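PDB 3QVE: HMG box-containing protein 1 from Homo sapiens, which represses transcription by binding the promoters of target genes, taking part in control of the cell cycle and of the Wnt pathway. Local coordinates for residues Glu92-Tyr100 with Ser108-His118. Sequence-based numbering, arbitrary orientation.
With EDO (1,2-ethanediol), chain E.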
loop_
_atom_site.group_PDB
_atom_site.type_symbol
_atom_site.label_atom_id
_atom_site.label_comp_id
_atom_site.label_asym_id
_atom_site.label_seq_id
_atom_site.Cartn_x
_atom_site.Cartn_y
_atom_site.Cartn_z
ATOM N N GLU A 92 -1.874 6.120 -4.565
ATOM C CA GLU A 92 -0.850 7.148 -4.508
ATOM C C GLU A 92 -0.300 7.146 -3.096
ATOM O O GLU A 92 -1.072 7.168 -2.147
ATOM C CB GLU A 92 -1.454 8.500 -4.804
ATOM C CG GLU A 92 -0.475 9.635 -4.903
ATOM C CD GLU A 92 -1.134 10.969 -4.641
ATOM O OE1 GLU A 92 -1.490 11.623 -5.650
ATOM O OE2 GLU A 92 -1.298 11.359 -3.447
ATOM N N CYS A 93 1.015 7.076 -2.929
ATOM C CA CYS A 93 1.570 7.074 -1.576
ATOM C C CYS A 93 2.848 7.896 -1.535
ATOM O O CYS A 93 3.404 8.250 -2.558
ATOM C CB CYS A 93 1.788 5.645 -1.128
ATOM S SG CYS A 93 3.069 4.859 -1.973
ATOM N N LYS A 94 3.306 8.227 -0.339
ATOM C CA LYS A 94 4.550 8.977 -0.190
ATOM C C LYS A 94 5.766 8.115 -0.578
ATOM O O LYS A 94 5.704 6.895 -0.503
ATOM C CB LYS A 94 4.698 9.496 1.240
ATOM C CG LYS A 94 3.546 10.330 1.753
ATOM C CD LYS A 94 3.224 11.518 0.847
ATOM C CE LYS A 94 1.999 12.326 1.328
ATOM N NZ LYS A 94 0.907 12.291 0.353
ATOM N N LEU A 95 6.857 8.763 -0.981
ATOM C CA LEU A 95 8.063 8.057 -1.441
ATOM C C LEU A 95 8.658 7.181 -0.365
ATOM O O LEU A 95 9.274 6.184 -0.680
ATOM C CB LEU A 95 9.131 9.038 -1.906
ATOM C CG LEU A 95 8.879 10.042 -3.020
ATOM C CD1 LEU A 95 10.203 10.754 -3.501
ATOM C CD2 LEU A 95 8.207 9.393 -4.185
ATOM N N ASP A 96 8.442 7.548 0.898
ATOM C CA ASP A 96 8.998 6.835 2.035
ATOM C C ASP A 96 8.058 5.736 2.598
ATOM O O ASP A 96 8.361 5.150 3.640
ATOM C CB ASP A 96 9.285 7.845 3.162
ATOM C CG ASP A 96 8.056 8.614 3.542
ATOM O OD1 ASP A 96 7.004 7.982 3.746
ATOM O OD2 ASP A 96 8.136 9.844 3.597
ATOM N N HIS A 97 6.957 5.442 1.914
ATOM C CA HIS A 97 6.004 4.402 2.363
ATOM C C HIS A 97 6.724 3.033 2.434
ATOM O O HIS A 97 7.299 2.576 1.453
ATOM C CB HIS A 97 4.789 4.308 1.419
ATOM C CG HIS A 97 3.580 3.696 2.040
ATOM N ND1 HIS A 97 3.535 2.380 2.438
ATOM C CD2 HIS A 97 2.380 4.235 2.372
ATOM C CE1 HIS A 97 2.354 2.126 2.986
ATOM N NE2 HIS A 97 1.631 3.231 2.947
ATOM N N PRO A 98 6.713 2.391 3.613
ATOM C CA PRO A 98 7.298 1.051 3.769
ATOM C C PRO A 98 6.306 -0.063 3.450
ATOM O O PRO A 98 5.089 0.138 3.563
ATOM C CB PRO A 98 7.643 1.011 5.242
ATOM C CG PRO A 98 6.551 1.816 5.893
ATOM C CD PRO A 98 6.200 2.905 4.885
ATOM N N PHE A 99 6.817 -1.201 2.998
ATOM C CA PHE A 99 5.978 -2.351 2.670
ATOM C C PHE A 99 6.635 -3.561 3.296
ATOM O O PHE A 99 7.861 -3.656 3.279
ATOM C CB PHE A 99 5.864 -2.533 1.169
ATOM C CG PHE A 99 5.185 -1.399 0.496
ATOM C CD1 PHE A 99 3.789 -1.301 0.514
ATOM C CD2 PHE A 99 5.938 -0.354 -0.044
ATOM C CE1 PHE A 99 3.139 -0.244 -0.085
ATOM C CE2 PHE A 99 5.304 0.704 -0.620
ATOM C CZ PHE A 99 3.888 0.763 -0.644
ATOM N N TYR A 100 5.823 -4.454 3.840
ATOM C CA TYR A 100 6.324 -5.662 4.447
ATOM C C TYR A 100 6.109 -6.763 3.441
ATOM O O TYR A 100 4.973 -7.199 3.234
ATOM C CB TYR A 100 5.682 -5.944 5.801
ATOM C CG TYR A 100 6.490 -7.013 6.546
ATOM C CD1 TYR A 100 7.595 -6.680 7.322
ATOM C CD2 TYR A 100 6.181 -8.354 6.397
ATOM C CE1 TYR A 100 8.373 -7.681 7.977
ATOM C CE2 TYR A 100 6.928 -9.345 7.032
ATOM C CZ TYR A 100 8.013 -9.007 7.816
ATOM O OH TYR A 100 8.709 -10.009 8.432
ATOM N N SER A 108 11.092 -0.688 0.565
ATOM C CA SER A 108 10.678 0.665 0.238
ATOM C C SER A 108 11.212 0.982 -1.135
ATOM O O SER A 108 12.164 0.379 -1.599
ATOM C CB SER A 108 11.306 1.619 1.271
ATOM O OG SER A 108 11.253 2.972 0.887
ATOM N N PHE A 109 10.596 1.933 -1.804
ATOM C CA PHE A 109 11.176 2.457 -3.051
ATOM C C PHE A 109 12.323 3.389 -2.726
ATOM O O PHE A 109 13.174 3.621 -3.602
ATOM C CB PHE A 109 10.089 3.201 -3.877
ATOM C CG PHE A 109 9.076 2.279 -4.484
ATOM C CD1 PHE A 109 9.312 1.712 -5.717
ATOM C CD2 PHE A 109 7.937 1.891 -3.779
ATOM C CE1 PHE A 109 8.393 0.808 -6.258
ATOM C CE2 PHE A 109 7.029 0.996 -4.322
ATOM C CZ PHE A 109 7.281 0.459 -5.565
ATOM N N TYR A 110 12.360 3.939 -1.494
ATOM C CA TYR A 110 13.433 4.868 -1.097
ATOM C C TYR A 110 13.873 4.554 0.336
ATOM O O TYR A 110 13.431 5.224 1.285
ATOM C CB TYR A 110 12.923 6.299 -1.171
ATOM C CG TYR A 110 12.860 6.819 -2.573
ATOM C CD1 TYR A 110 13.980 7.408 -3.169
ATOM C CD2 TYR A 110 11.694 6.703 -3.307
ATOM C CE1 TYR A 110 13.932 7.891 -4.482
ATOM C CE2 TYR A 110 11.618 7.152 -4.592
ATOM C CZ TYR A 110 12.746 7.740 -5.188
ATOM O OH TYR A 110 12.656 8.195 -6.470
ATOM N N PRO A 111 14.686 3.504 0.505
ATOM C CA PRO A 111 15.007 3.005 1.848
ATOM C C PRO A 111 15.541 4.098 2.787
ATOM O O PRO A 111 15.165 4.136 3.937
ATOM C CB PRO A 111 16.071 1.967 1.562
ATOM C CG PRO A 111 15.655 1.439 0.225
ATOM C CD PRO A 111 15.221 2.607 -0.539
ATOM N N SER A 112 16.346 5.033 2.279
ATOM C CA SER A 112 16.880 6.088 3.147
ATOM C C SER A 112 15.816 7.041 3.607
ATOM O O SER A 112 15.857 7.481 4.755
ATOM C CB SER A 112 18.020 6.833 2.461
ATOM O OG SER A 112 19.060 5.894 2.268
ATOM N N LEU A 113 14.863 7.369 2.738
ATOM C CA LEU A 113 13.761 8.234 3.165
ATOM C C LEU A 113 12.891 7.526 4.176
ATOM O O LEU A 113 12.420 8.130 5.125
ATOM C CB LEU A 113 12.931 8.672 1.971
ATOM C CG LEU A 113 13.619 9.568 0.935
ATOM C CD1 LEU A 113 12.587 9.959 -0.156
ATOM C CD2 LEU A 113 14.260 10.828 1.600
ATOM N N THR A 114 12.703 6.225 4.016
ATOM C CA THR A 114 11.958 5.430 5.039
ATOM C C THR A 114 12.645 5.364 6.401
ATOM O O THR A 114 11.964 5.409 7.477
ATOM C CB THR A 114 11.632 3.986 4.521
ATOM O OG1 THR A 114 10.885 4.100 3.310
ATOM C CG2 THR A 114 10.830 3.180 5.530
ATOM N N VAL A 115 13.971 5.258 6.388
ATOM C CA VAL A 115 14.751 5.331 7.653
ATOM C C VAL A 115 14.480 6.623 8.390
ATOM O O VAL A 115 14.187 6.622 9.576
ATOM C CB VAL A 115 16.263 5.186 7.409
ATOM C CG1 VAL A 115 17.070 5.580 8.652
ATOM C CG2 VAL A 115 16.600 3.722 6.927
ATOM N N VAL A 116 14.542 7.736 7.684
ATOM C CA VAL A 116 14.333 9.020 8.333
ATOM C C VAL A 116 12.925 9.168 8.871
ATOM O O VAL A 116 12.757 9.652 9.977
ATOM C CB VAL A 116 14.648 10.220 7.393
ATOM C CG1 VAL A 116 14.104 11.586 7.970
ATOM C CG2 VAL A 116 16.120 10.298 7.227
ATOM N N GLN A 117 11.926 8.796 8.078
ATOM C CA GLN A 117 10.548 9.018 8.461
ATOM C C GLN A 117 10.015 7.991 9.452
ATOM O O GLN A 117 9.233 8.367 10.293
ATOM C CB GLN A 117 9.620 9.021 7.240
ATOM C CG GLN A 117 9.809 10.218 6.318
ATOM C CD GLN A 117 9.511 11.529 7.040
ATOM O OE1 GLN A 117 8.455 11.677 7.674
ATOM N NE2 GLN A 117 10.456 12.467 6.974
ATOM N N HIS A 118 10.415 6.723 9.330
ATOM C CA HIS A 118 9.867 5.637 10.148
ATOM C C HIS A 118 10.895 4.902 10.980
ATOM O O HIS A 118 10.517 4.081 11.762
ATOM C CB HIS A 118 9.171 4.630 9.235
ATOM C CG HIS A 118 8.041 5.250 8.475
ATOM N ND1 HIS A 118 6.878 5.669 9.098
ATOM C CD2 HIS A 118 7.935 5.617 7.177
ATOM C CE1 HIS A 118 6.106 6.259 8.196
ATOM N NE2 HIS A 118 6.717 6.227 7.027
HETATM C C1 EDO E . 17.138 5.581 -1.481
HETATM O O1 EDO E . 16.359 6.352 -0.524
HETATM C C2 EDO E . 18.413 4.978 -0.873
HETATM O O2 EDO E . 18.653 3.611 -1.253
HETATM O O HOH W 1 8.409 3.489 -0.786
#
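T114, on the helix 111-118 of this AXH domain, reaches D96 in the type I turn K94-H97 and illustrates how a relay of hydroxyls can tie a helix to a beta turn. Its OG1 donates to D96 O over 2.8 Å, arriving from above the carbonyl plane, 51° out of it. The same OG1 accepts from S108 OG at 2.7 Å, and S108 OG in turn receives Y110 N in an ST turn just ahead of the helix. With OG1 anti to the carbonyl carbon (chi1 -57°) and CG2 anti to the backbone N, the T114 methyl CG2 meets P98 CB at 3.9 Å. A valine here, lacking the hydroxyl, would probably leave D96 O without its donor from the helix and let the S108 hydroxyl turn. Apolar contact adds to this: L95 lies alongside Y110, its CD1 4.0 Å above one ring face near the rim, while the Y110 hydroxyl is hydrogen-bonded to E66 OE1 on strand 59-69. Beyond the turn, P98 CG sits over one face of the H118 imidazole and Q117 CB over the opposite one, whereas D96 O meets the ring edge. A water completes the join, donating to L95 O and H97 O and accepting from F109 N at 2.9 Å.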